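Local coordinates for putative SAM-dependent O-methyltranferase (Podospora anserina, PDB 4YMH), which binds S-adenosyl-L-homocysteine in its cofactor pocket and probably transfers methyl groups from S-adenosylmethionine to oxygen atoms of its substrates, at residues 92-98 with 119-125; 135-141 with 161-165. All coordinates share one frame; numbering follows the deposited sequence.

Contact 1 of 2, residues 92-98 with 119-125. With SAH (S-adenosyl-L-homocysteine), chain E.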
ATOM      1  N   ALA A  92     -21.506   1.724  -6.895  1.00 29.30           N
ATOM      2  CA  ALA A  92     -20.981   0.378  -7.109  1.00 28.80           C
ATOM      3  C   ALA A  92     -21.775  -0.665  -6.326  1.00 29.04           C
ATOM      4  O   ALA A  92     -22.201  -0.417  -5.188  1.00 26.63           O
ATOM      5  CB  ALA A  92     -19.500   0.304  -6.708  1.00 24.20           C
ATOM      6  N   GLU A  93     -21.971  -1.825  -6.945  1.00 29.00           N
ATOM      7  CA  GLU A  93     -22.525  -2.979  -6.250  1.00 29.27           C
ATOM      8  C   GLU A  93     -21.465  -3.553  -5.327  1.00 27.72           C
ATOM      9  O   GLU A  93     -20.298  -3.695  -5.693  1.00 26.84           O
ATOM     10  CB  GLU A  93     -23.015  -4.058  -7.229  1.00 34.32           C
ATOM     11  CG  GLU A  93     -23.693  -5.248  -6.527  1.00 42.94           C
ATOM     12  CD  GLU A  93     -24.090  -6.385  -7.472  1.00 49.94           C
ATOM     13  OE1 GLU A  93     -23.634  -6.399  -8.634  1.00 52.53           O
ATOM     14  OE2 GLU A  93     -24.870  -7.267  -7.049  1.00 51.76           O
ATOM     15  N   ILE A  94     -21.881  -3.873  -4.115  1.00 29.88           N
ATOM     16  CA  ILE A  94     -20.993  -4.468  -3.134  1.00 26.41           C
ATOM     17  C   ILE A  94     -21.595  -5.786  -2.692  1.00 28.05           C
ATOM     18  O   ILE A  94     -22.710  -5.822  -2.191  1.00 28.81           O
ATOM     19  CB  ILE A  94     -20.786  -3.535  -1.945  1.00 26.39           C
ATOM     20  CG1 ILE A  94     -20.140  -2.244  -2.442  1.00 27.66           C
ATOM     21  CG2 ILE A  94     -19.916  -4.193  -0.885  1.00 23.12           C
ATOM     22  CD1 ILE A  94     -20.370  -1.093  -1.557  1.00 30.70           C
ATOM     23  N   VAL A  95     -20.873  -6.871  -2.942  1.00 27.09           N
ATOM     24  CA  VAL A  95     -21.317  -8.198  -2.557  1.00 23.44           C
ATOM     25  C   VAL A  95     -20.440  -8.642  -1.398  1.00 25.96           C
ATOM     26  O   VAL A  95     -19.215  -8.567  -1.474  1.00 26.30           O
ATOM     27  CB  VAL A  95     -21.212  -9.206  -3.724  1.00 25.02           C
ATOM     28  CG1 VAL A  95     -21.538 -10.627  -3.248  1.00 26.38           C
ATOM     29  CG2 VAL A  95     -22.116  -8.778  -4.873  1.00 25.57           C
ATOM     30  N   THR A  96     -21.050  -9.065  -0.304  1.00 20.65           N
ATOM     31  CA  THR A  96     -20.235  -9.500   0.808  1.00 21.88           C
ATOM     32  C   THR A  96     -20.711 -10.864   1.290  1.00 26.28           C
ATOM     33  O   THR A  96     -21.918 -11.122   1.384  1.00 28.11           O
ATOM     34  CB  THR A  96     -20.227  -8.443   1.943  1.00 26.72           C
ATOM     35  OG1 THR A  96     -19.448  -8.927   3.045  1.00 26.20           O
ATOM     36  CG2 THR A  96     -21.639  -8.093   2.403  1.00 28.78           C
ATOM     37  N   LEU A  97     -19.753 -11.757   1.542  1.00 29.98           N
ATOM     38  CA  LEU A  97     -20.065 -13.143   1.880  1.00 27.93           C
ATOM     39  C   LEU A  97     -19.831 -13.427   3.357  1.00 32.67           C
ATOM     40  O   LEU A  97     -18.791 -13.049   3.895  1.00 27.16           O
ATOM     41  CB  LEU A  97     -19.218 -14.107   1.045  1.00 26.11           C
ATOM     42  CG  LEU A  97     -19.254 -13.943  -0.471  1.00 29.95           C
ATOM     43  CD1 LEU A  97     -18.427 -15.038  -1.115  1.00 28.65           C
ATOM     44  CD2 LEU A  97     -20.697 -13.984  -0.977  1.00 29.19           C
ATOM     45  N   GLU A  98     -20.771 -14.112   4.010  1.00 29.36           N
ATOM     46  CA  GLU A  98     -20.605 -14.381   5.441  1.00 28.84           C
ATOM     47  C   GLU A  98     -21.295 -15.676   5.851  1.00 30.37           C
ATOM     48  O   GLU A  98     -22.380 -15.970   5.355  1.00 33.70           O
ATOM     49  CB  GLU A  98     -21.151 -13.202   6.265  1.00 28.46           C
ATOM     50  CG  GLU A  98     -21.186 -13.445   7.771  1.00 30.36           C
ATOM     51  CD  GLU A  98     -19.804 -13.671   8.382  1.00 32.59           C
ATOM     52  OE1 GLU A  98     -18.882 -12.864   8.111  1.00 33.43           O
ATOM     53  OE2 GLU A  98     -19.638 -14.656   9.145  1.00 32.25           O
ATOM     54  N   ARG A 119     -27.770  -1.676  -3.324  1.00 41.22           N
ATOM     55  CA  ARG A 119     -26.443  -2.013  -3.868  1.00 35.57           C
ATOM     56  C   ARG A 119     -25.505  -2.799  -2.943  1.00 33.27           C
ATOM     57  O   ARG A 119     -24.482  -3.313  -3.406  1.00 35.52           O
ATOM     58  CB  ARG A 119     -25.725  -0.743  -4.341  1.00 36.15           C
ATOM     59  CG  ARG A 119     -25.282   0.258  -3.282  1.00 34.87           C
ATOM     60  CD  ARG A 119     -24.750   1.524  -4.010  1.00 37.91           C
ATOM     61  NE  ARG A 119     -24.199   2.548  -3.118  1.00 35.31           N
ATOM     62  CZ  ARG A 119     -22.910   2.660  -2.800  1.00 30.18           C
ATOM     63  NH1 ARG A 119     -22.026   1.810  -3.291  1.00 28.57           N
ATOM     64  NH2 ARG A 119     -22.502   3.623  -1.987  1.00 33.65           N
ATOM     65  N   VAL A 120     -25.828  -2.890  -1.654  1.00 33.37           N
ATOM     66  CA  VAL A 120     -25.079  -3.758  -0.741  1.00 32.41           C
ATOM     67  C   VAL A 120     -25.832  -5.067  -0.559  1.00 32.95           C
ATOM     68  O   VAL A 120     -26.966  -5.068  -0.141  1.00 32.89           O
ATOM     69  CB  VAL A 120     -24.856  -3.109   0.630  1.00 36.28           C
ATOM     70  CG1 VAL A 120     -24.174  -4.081   1.572  1.00 35.89           C
ATOM     71  CG2 VAL A 120     -24.047  -1.828   0.481  1.00 37.12           C
ATOM     72  N   LYS A 121     -25.190  -6.175  -0.887  1.00 32.26           N
ATOM     73  CA  LYS A 121     -25.846  -7.466  -0.944  1.00 35.59           C
ATOM     74  C   LYS A 121     -25.078  -8.466  -0.085  1.00 31.64           C
ATOM     75  O   LYS A 121     -23.946  -8.808  -0.400  1.00 28.76           O
ATOM     76  CB  LYS A 121     -25.927  -7.944  -2.394  1.00 40.83           C
ATOM     77  CG  LYS A 121     -26.718  -9.224  -2.607  1.00 50.29           C
ATOM     78  CD  LYS A 121     -26.701  -9.611  -4.078  1.00 57.98           C
ATOM     79  CE  LYS A 121     -27.554 -10.841  -4.348  1.00 66.20           C
ATOM     80  NZ  LYS A 121     -27.560 -11.193  -5.796  1.00 71.46           N
ATOM     81  N   LEU A 122     -25.690  -8.906   1.012  1.00 33.13           N
ATOM     82  CA  LEU A 122     -25.066  -9.905   1.874  1.00 35.27           C
ATOM     83  C   LEU A 122     -25.548 -11.298   1.501  1.00 34.20           C
ATOM     84  O   LEU A 122     -26.747 -11.563   1.453  1.00 35.20           O
ATOM     85  CB  LEU A 122     -25.364  -9.625   3.346  1.00 37.67           C
ATOM     86  CG  LEU A 122     -24.839 -10.631   4.372  1.00 42.51           C
ATOM     87  CD1 LEU A 122     -23.335 -10.778   4.281  1.00 43.07           C
ATOM     88  CD2 LEU A 122     -25.243 -10.206   5.773  1.00 46.78           C
ATOM     89  N   ILE A 123     -24.599 -12.181   1.223  1.00 31.91           N
ATOM     90  CA  ILE A 123     -24.912 -13.547   0.859  1.00 34.83           C
ATOM     91  C   ILE A 123     -24.441 -14.489   1.958  1.00 33.47           C
ATOM     92  O   ILE A 123     -23.250 -14.525   2.327  1.00 29.12           O
ATOM     93  CB  ILE A 123     -24.276 -13.922  -0.496  1.00 37.75           C
ATOM     94  CG1 ILE A 123     -24.813 -12.980  -1.585  1.00 39.95           C
ATOM     95  CG2 ILE A 123     -24.552 -15.383  -0.839  1.00 35.36           C
ATOM     96  CD1 ILE A 123     -24.277 -13.253  -2.961  1.00 39.36           C
ATOM     97  N   GLU A 124     -25.385 -15.252   2.472  1.00 34.92           N
ATOM     98  CA  GLU A 124     -25.127 -16.095   3.588  1.00 38.87           C
ATOM     99  C   GLU A 124     -24.692 -17.483   3.165  1.00 38.96           C
ATOM    100  O   GLU A 124     -25.153 -18.011   2.188  1.00 40.06           O
ATOM    101  CB  GLU A 124     -26.366 -16.143   4.443  1.00 46.21           C
ATOM    102  CG  GLU A 124     -27.612 -16.374   3.631  1.00 60.92           C
ATOM    103  CD  GLU A 124     -28.219 -15.134   2.971  1.00 74.38           C
ATOM    104  OE1 GLU A 124     -28.956 -14.413   3.673  1.00 77.85           O
ATOM    105  OE2 GLU A 124     -28.040 -14.933   1.743  1.00 80.67           O
ATOM    106  N   GLY A 125     -23.795 -18.062   3.925  1.00 34.69           N
ATOM    107  CA  GLY A 125     -23.391 -19.435   3.708  1.00 35.52           C
ATOM    108  C   GLY A 125     -21.886 -19.553   3.623  1.00 34.11           C
ATOM    109  O   GLY A 125     -21.186 -18.539   3.492  1.00 32.47           O
TER
HETATM  110  N   SAH E1001     -14.009  -7.825   7.054  1.00 31.95           N
HETATM  111  CA  SAH E1001     -14.362  -7.546   8.418  1.00 35.69           C
HETATM  112  CB  SAH E1001     -13.853  -8.631   9.363  1.00 32.83           C
HETATM  113  CG  SAH E1001     -13.951 -10.077   8.885  1.00 29.14           C
HETATM  114  SD  SAH E1001     -13.492 -11.187  10.162  1.00 31.51           S
HETATM  115  C   SAH E1001     -13.804  -6.221   8.864  1.00 35.76           C
HETATM  116  O   SAH E1001     -14.294  -5.651   9.810  1.00 30.25           O
HETATM  117  OXT SAH E1001     -12.852  -5.746   8.264  1.00 36.11           O
HETATM  118  C5' SAH E1001     -13.739 -12.673   9.279  1.00 30.17           C
HETATM  119  C4' SAH E1001     -15.197 -13.039   9.050  1.00 30.11           C
HETATM  120  O4' SAH E1001     -15.271 -14.142   8.167  1.00 33.68           O
HETATM  121  C3' SAH E1001     -15.896 -13.482  10.313  1.00 32.92           C
HETATM  122  O3' SAH E1001     -17.079 -12.747  10.517  1.00 33.00           O
HETATM  123  C2' SAH E1001     -16.216 -14.936  10.080  1.00 31.31           C
HETATM  124  O2' SAH E1001     -17.373 -15.363  10.724  1.00 28.94           O
HETATM  125  C1' SAH E1001     -16.269 -15.044   8.576  1.00 32.84           C
HETATM  126  N9  SAH E1001     -15.956 -16.388   8.069  1.00 33.36           N
HETATM  127  C8  SAH E1001     -15.072 -17.248   8.540  1.00 32.96           C
HETATM  128  N7  SAH E1001     -15.061 -18.356   7.819  1.00 28.91           N
HETATM  129  C5  SAH E1001     -15.945 -18.210   6.863  1.00 30.80           C
HETATM  130  C6  SAH E1001     -16.430 -19.006   5.737  1.00 30.09           C
HETATM  131  N6  SAH E1001     -15.923 -20.203   5.545  1.00 32.24           N
HETATM  132  N1  SAH E1001     -17.363 -18.496   4.938  1.00 29.65           N
HETATM  133  C2  SAH E1001     -17.842 -17.276   5.156  1.00 29.99           C
HETATM  134  N3  SAH E1001     -17.452 -16.494   6.145  1.00 28.46           N
HETATM  135  C4  SAH E1001     -16.522 -16.902   7.015  1.00 31.11           C
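R119 turns its CG into the slot between its own backbone N and carbonyl carbon (chi1 68°), and from there an extended chain carries the guanidinium alongside I94 to A92. NH1 meets A92 O at 2.9 Å on a lone pair, with the oxygen practically in the guanidinium plane; Y84 and T87 take further hydrogen bonds from the same group. At the far end of the pair E98 sends CG away from its backbone N (chi1 173°) and then bends at chi2 (63°), which brings the carboxylate against the two ribose hydroxyls of S-adenosyl-L-homocysteine: O3' donates to OE1 at 3.0 Å and O2' to OE2 at 2.9 Å. Backbone N-H groups of Y75 and S100 also hold this carboxylate, fixing its rotation. Between these two ends run parallel strands of a beta-alpha-beta unit, joined by helix 101-114, and the acidic residue closing the second strand of a Rossmann-like methyltransferase typically binds the ribose hydroxyls of the cofactor. The ladder starts with I94 N to R119 O at 2.8 Å and finishes with G125 N on E98 O at 2.9 Å, so the backbone of E98 is tied to the edge strand while its side chain serves the ligand. On one face L97 CD2 lies against I123 CB at 3.6 Å, and I123 CD1 reaches V95 CG1; helix 127-133 packs over L97 and I123. On the other, L122 CD1 slants across T96 and touches its CG2 at 3.7 Å, while T96 OG1 is hydrogen-bonded to E71.

Contact 2 of 2, residues 135-141 with 161-165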
ATOM      1  N   GLU A 135     -21.679 -14.477 -10.383  1.00 38.11           N
ATOM      2  CA  GLU A 135     -21.567 -14.259 -11.824  1.00 44.78           C
ATOM      3  C   GLU A 135     -20.875 -12.930 -12.150  1.00 38.44           C
ATOM      4  O   GLU A 135     -20.804 -12.035 -11.313  1.00 35.98           O
ATOM      5  CB  GLU A 135     -22.955 -14.297 -12.472  1.00 55.35           C
ATOM      6  CG  GLU A 135     -23.752 -15.564 -12.188  1.00 66.71           C
ATOM      7  CD  GLU A 135     -23.504 -16.661 -13.211  1.00 75.43           C
ATOM      8  OE1 GLU A 135     -22.831 -16.388 -14.226  1.00 79.20           O
ATOM      9  OE2 GLU A 135     -23.981 -17.798 -12.999  1.00 77.06           O
ATOM     10  N   GLY A 136     -20.371 -12.802 -13.371  1.00 35.48           N
ATOM     11  CA  GLY A 136     -19.747 -11.561 -13.804  1.00 36.93           C
ATOM     12  C   GLY A 136     -18.362 -11.366 -13.216  1.00 32.88           C
ATOM     13  O   GLY A 136     -17.656 -12.331 -12.938  1.00 34.25           O
ATOM     14  N   GLU A 137     -17.963 -10.117 -13.017  1.00 30.06           N
ATOM     15  CA  GLU A 137     -16.622  -9.867 -12.527  1.00 30.99           C
ATOM     16  C   GLU A 137     -16.591  -8.694 -11.558  1.00 32.65           C
ATOM     17  O   GLU A 137     -17.490  -7.844 -11.544  1.00 31.58           O
ATOM     18  CB  GLU A 137     -15.670  -9.611 -13.698  1.00 34.88           C
ATOM     19  CG  GLU A 137     -16.067  -8.411 -14.535  1.00 37.89           C
ATOM     20  CD  GLU A 137     -15.196  -8.236 -15.769  1.00 43.30           C
ATOM     21  OE1 GLU A 137     -14.509  -9.207 -16.156  1.00 39.96           O
ATOM     22  OE2 GLU A 137     -15.211  -7.126 -16.352  1.00 43.46           O
ATOM     23  N   PHE A 138     -15.540  -8.658 -10.752  1.00 22.98           N
ATOM     24  CA  PHE A 138     -15.367  -7.603  -9.772  1.00 28.88           C
ATOM     25  C   PHE A 138     -14.044  -6.871 -10.019  1.00 28.73           C
ATOM     26  O   PHE A 138     -13.052  -7.495 -10.397  1.00 27.46           O
ATOM     27  CB  PHE A 138     -15.418  -8.187  -8.354  1.00 21.00           C
ATOM     28  CG  PHE A 138     -16.740  -8.826  -8.003  1.00 24.54           C
ATOM     29  CD1 PHE A 138     -16.962 -10.176  -8.235  1.00 23.97           C
ATOM     30  CD2 PHE A 138     -17.762  -8.076  -7.439  1.00 24.14           C
ATOM     31  CE1 PHE A 138     -18.175 -10.765  -7.913  1.00 26.16           C
ATOM     32  CE2 PHE A 138     -18.983  -8.661  -7.116  1.00 24.43           C
ATOM     33  CZ  PHE A 138     -19.188 -10.005  -7.352  1.00 28.83           C
ATOM     34  N   ASP A 139     -14.049  -5.557  -9.812  1.00 23.04           N
ATOM     35  CA  ASP A 139     -12.865  -4.720  -9.991  1.00 21.63           C
ATOM     36  C   ASP A 139     -12.028  -4.689  -8.726  1.00 20.82           C
ATOM     37  O   ASP A 139     -10.841  -4.374  -8.765  1.00 19.20           O
ATOM     38  CB  ASP A 139     -13.245  -3.286 -10.362  1.00 25.71           C
ATOM     39  CG  ASP A 139     -13.840  -3.167 -11.736  1.00 32.58           C
ATOM     40  OD1 ASP A 139     -13.584  -4.047 -12.583  1.00 35.96           O
ATOM     41  OD2 ASP A 139     -14.552  -2.168 -11.975  1.00 35.22           O
ATOM     42  N   LEU A 140     -12.654  -4.989  -7.590  1.00 21.83           N
ATOM     43  CA  LEU A 140     -11.918  -5.063  -6.335  1.00 22.66           C
ATOM     44  C   LEU A 140     -12.483  -6.191  -5.510  1.00 19.82           C
ATOM     45  O   LEU A 140     -13.702  -6.299  -5.332  1.00 18.06           O
ATOM     46  CB  LEU A 140     -11.977  -3.740  -5.562  1.00 25.83           C
ATOM     47  CG  LEU A 140     -11.082  -3.648  -4.317  1.00 27.94           C
ATOM     48  CD1 LEU A 140     -10.668  -2.213  -4.062  1.00 29.54           C
ATOM     49  CD2 LEU A 140     -11.751  -4.232  -3.054  1.00 27.04           C
ATOM     50  N   ILE A 141     -11.586  -7.047  -5.030  1.00 19.52           N
ATOM     51  CA  ILE A 141     -11.980  -8.167  -4.196  1.00 18.16           C
ATOM     52  C   ILE A 141     -11.184  -8.147  -2.892  1.00 18.42           C
ATOM     53  O   ILE A 141      -9.966  -8.134  -2.912  1.00 18.19           O
ATOM     54  CB  ILE A 141     -11.756  -9.514  -4.932  1.00 16.61           C
ATOM     55  CG1 ILE A 141     -12.497  -9.495  -6.280  1.00 20.93           C
ATOM     56  CG2 ILE A 141     -12.222 -10.669  -4.059  1.00 18.55           C
ATOM     57  CD1 ILE A 141     -12.402 -10.780  -7.080  1.00 24.91           C
ATOM     58  N   GLY A 161     -12.838 -16.438 -13.539  1.00 29.06           N
ATOM     59  CA  GLY A 161     -12.746 -15.086 -14.054  1.00 28.04           C
ATOM     60  C   GLY A 161     -13.618 -14.090 -13.311  1.00 27.68           C
ATOM     61  O   GLY A 161     -14.280 -13.260 -13.934  1.00 27.18           O
ATOM     62  N   LEU A 162     -13.606 -14.163 -11.982  1.00 22.97           N
ATOM     63  CA  LEU A 162     -14.419 -13.269 -11.146  1.00 23.63           C
ATOM     64  C   LEU A 162     -13.687 -11.961 -10.885  1.00 24.86           C
ATOM     65  O   LEU A 162     -14.272 -10.991 -10.407  1.00 25.11           O
ATOM     66  CB  LEU A 162     -14.775 -13.941  -9.817  1.00 27.19           C
ATOM     67  CG  LEU A 162     -15.845 -15.037  -9.828  1.00 29.07           C
ATOM     68  CD1 LEU A 162     -15.881 -15.769  -8.483  1.00 30.13           C
ATOM     69  CD2 LEU A 162     -17.205 -14.450 -10.144  1.00 31.73           C
ATOM     70  N   LEU A 163     -12.396 -11.955 -11.188  1.00 20.74           N
ATOM     71  CA  LEU A 163     -11.580 -10.748 -11.148  1.00 18.83           C
ATOM     72  C   LEU A 163     -11.532 -10.120 -12.529  1.00 25.13           C
ATOM     73  O   LEU A 163     -11.179 -10.793 -13.497  1.00 27.78           O
ATOM     74  CB  LEU A 163     -10.159 -11.072 -10.692  1.00 17.93           C
ATOM     75  CG  LEU A 163      -9.269  -9.842 -10.492  1.00 19.44           C
ATOM     76  CD1 LEU A 163      -9.696  -9.092  -9.235  1.00 21.70           C
ATOM     77  CD2 LEU A 163      -7.790 -10.253 -10.432  1.00 21.46           C
ATOM     78  N   SER A 164     -11.860  -8.834 -12.632  1.00 22.47           N
ATOM     79  CA  SER A 164     -11.798  -8.158 -13.923  1.00 21.56           C
ATOM     80  C   SER A 164     -10.354  -8.020 -14.418  1.00 21.99           C
ATOM     81  O   SER A 164      -9.410  -8.191 -13.652  1.00 19.32           O
ATOM     82  CB  SER A 164     -12.445  -6.771 -13.842  1.00 21.81           C
ATOM     83  OG  SER A 164     -11.673  -5.909 -13.023  1.00 26.73           O
ATOM     84  N   ALA A 165     -10.205  -7.681 -15.700  1.00 26.59           N
ATOM     85  CA  ALA A 165      -8.891  -7.542 -16.337  1.00 25.83           C
ATOM     86  C   ALA A 165      -7.977  -6.583 -15.585  1.00 26.01           C
ATOM     87  O   ALA A 165      -6.798  -6.877 -15.370  1.00 26.22           O
ATOM     88  CB  ALA A 165      -9.053  -7.081 -17.793  1.00 24.43           C
TER
HETATM   89  O   HOH W   1     -12.440  -7.597 -17.581  1.00 26.88           O
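S164 and D139 meet through their polar ends: S164 OG donates to D139 OD1 at 2.7 Å, reaching the carboxylate from its anti side and slightly out of its plane. The hydroxyl is placed there by a chi1 of 68°, which sets OG between the serine's backbone N and carbonyl carbon. The other carboxylate oxygen, OD2, forms a salt bridge with K67, so the group is held at both ends. Just beside it lies a short parallel bridge, F138 with L163, flanked by two backbone bonds: F138 N to L162 O at 2.7 Å and S164 N to F138 O at 2.9 Å. L162 O also sits at the edge of the F138 ring, 3.6 Å from CD1. This buried side is the close one; I141 CD1 and L163 CD1 touch at 3.8 Å, their side chains crossing at a slant. The solvent side is looser. There the carboxylate of E137 lies alongside S164, its CD 3.7 Å from S164 CB, and a water that donates to OE1 and accepts from A165 N bridges it to segment 161-165. G136 adds little beyond its carbonyl oxygen, 3.5 Å from L162 CD2. G161 ends helix 150-159 in a Schellman motif, turning the chain into this bridge. I157 of that helix packs on I141 and L163, strand 68-72 supports F138 and I141 through L70, with R68 making a cation-pi contact to the F138 ring, and backbone bonds from D139 and I141 lead on to strand 167-171.

In the fold
Both contacts reach the same sheet and show how pairing changes with position. Contact 1 is a full parallel ladder between the outermost strand 120-124 and its inner neighbour, with the ribose-binding carboxylate of E98 at its C-terminal end; contact 2 is a brief bridge from the short strand 163-164 to the start of strand 138-143, where the side chain of I141 lies about 12 Å from the ligand. Neither is wholly core: each has a buried apolar side and exposed glutamates. In contact 1 polar side chains serve the two ends of a regular ladder, whereas in contact 2 a serine-aspartate bond and a water supplement only two backbone bonds. They touch directly where V95 CG2 packs on F138 CE2 at 3.9 Å.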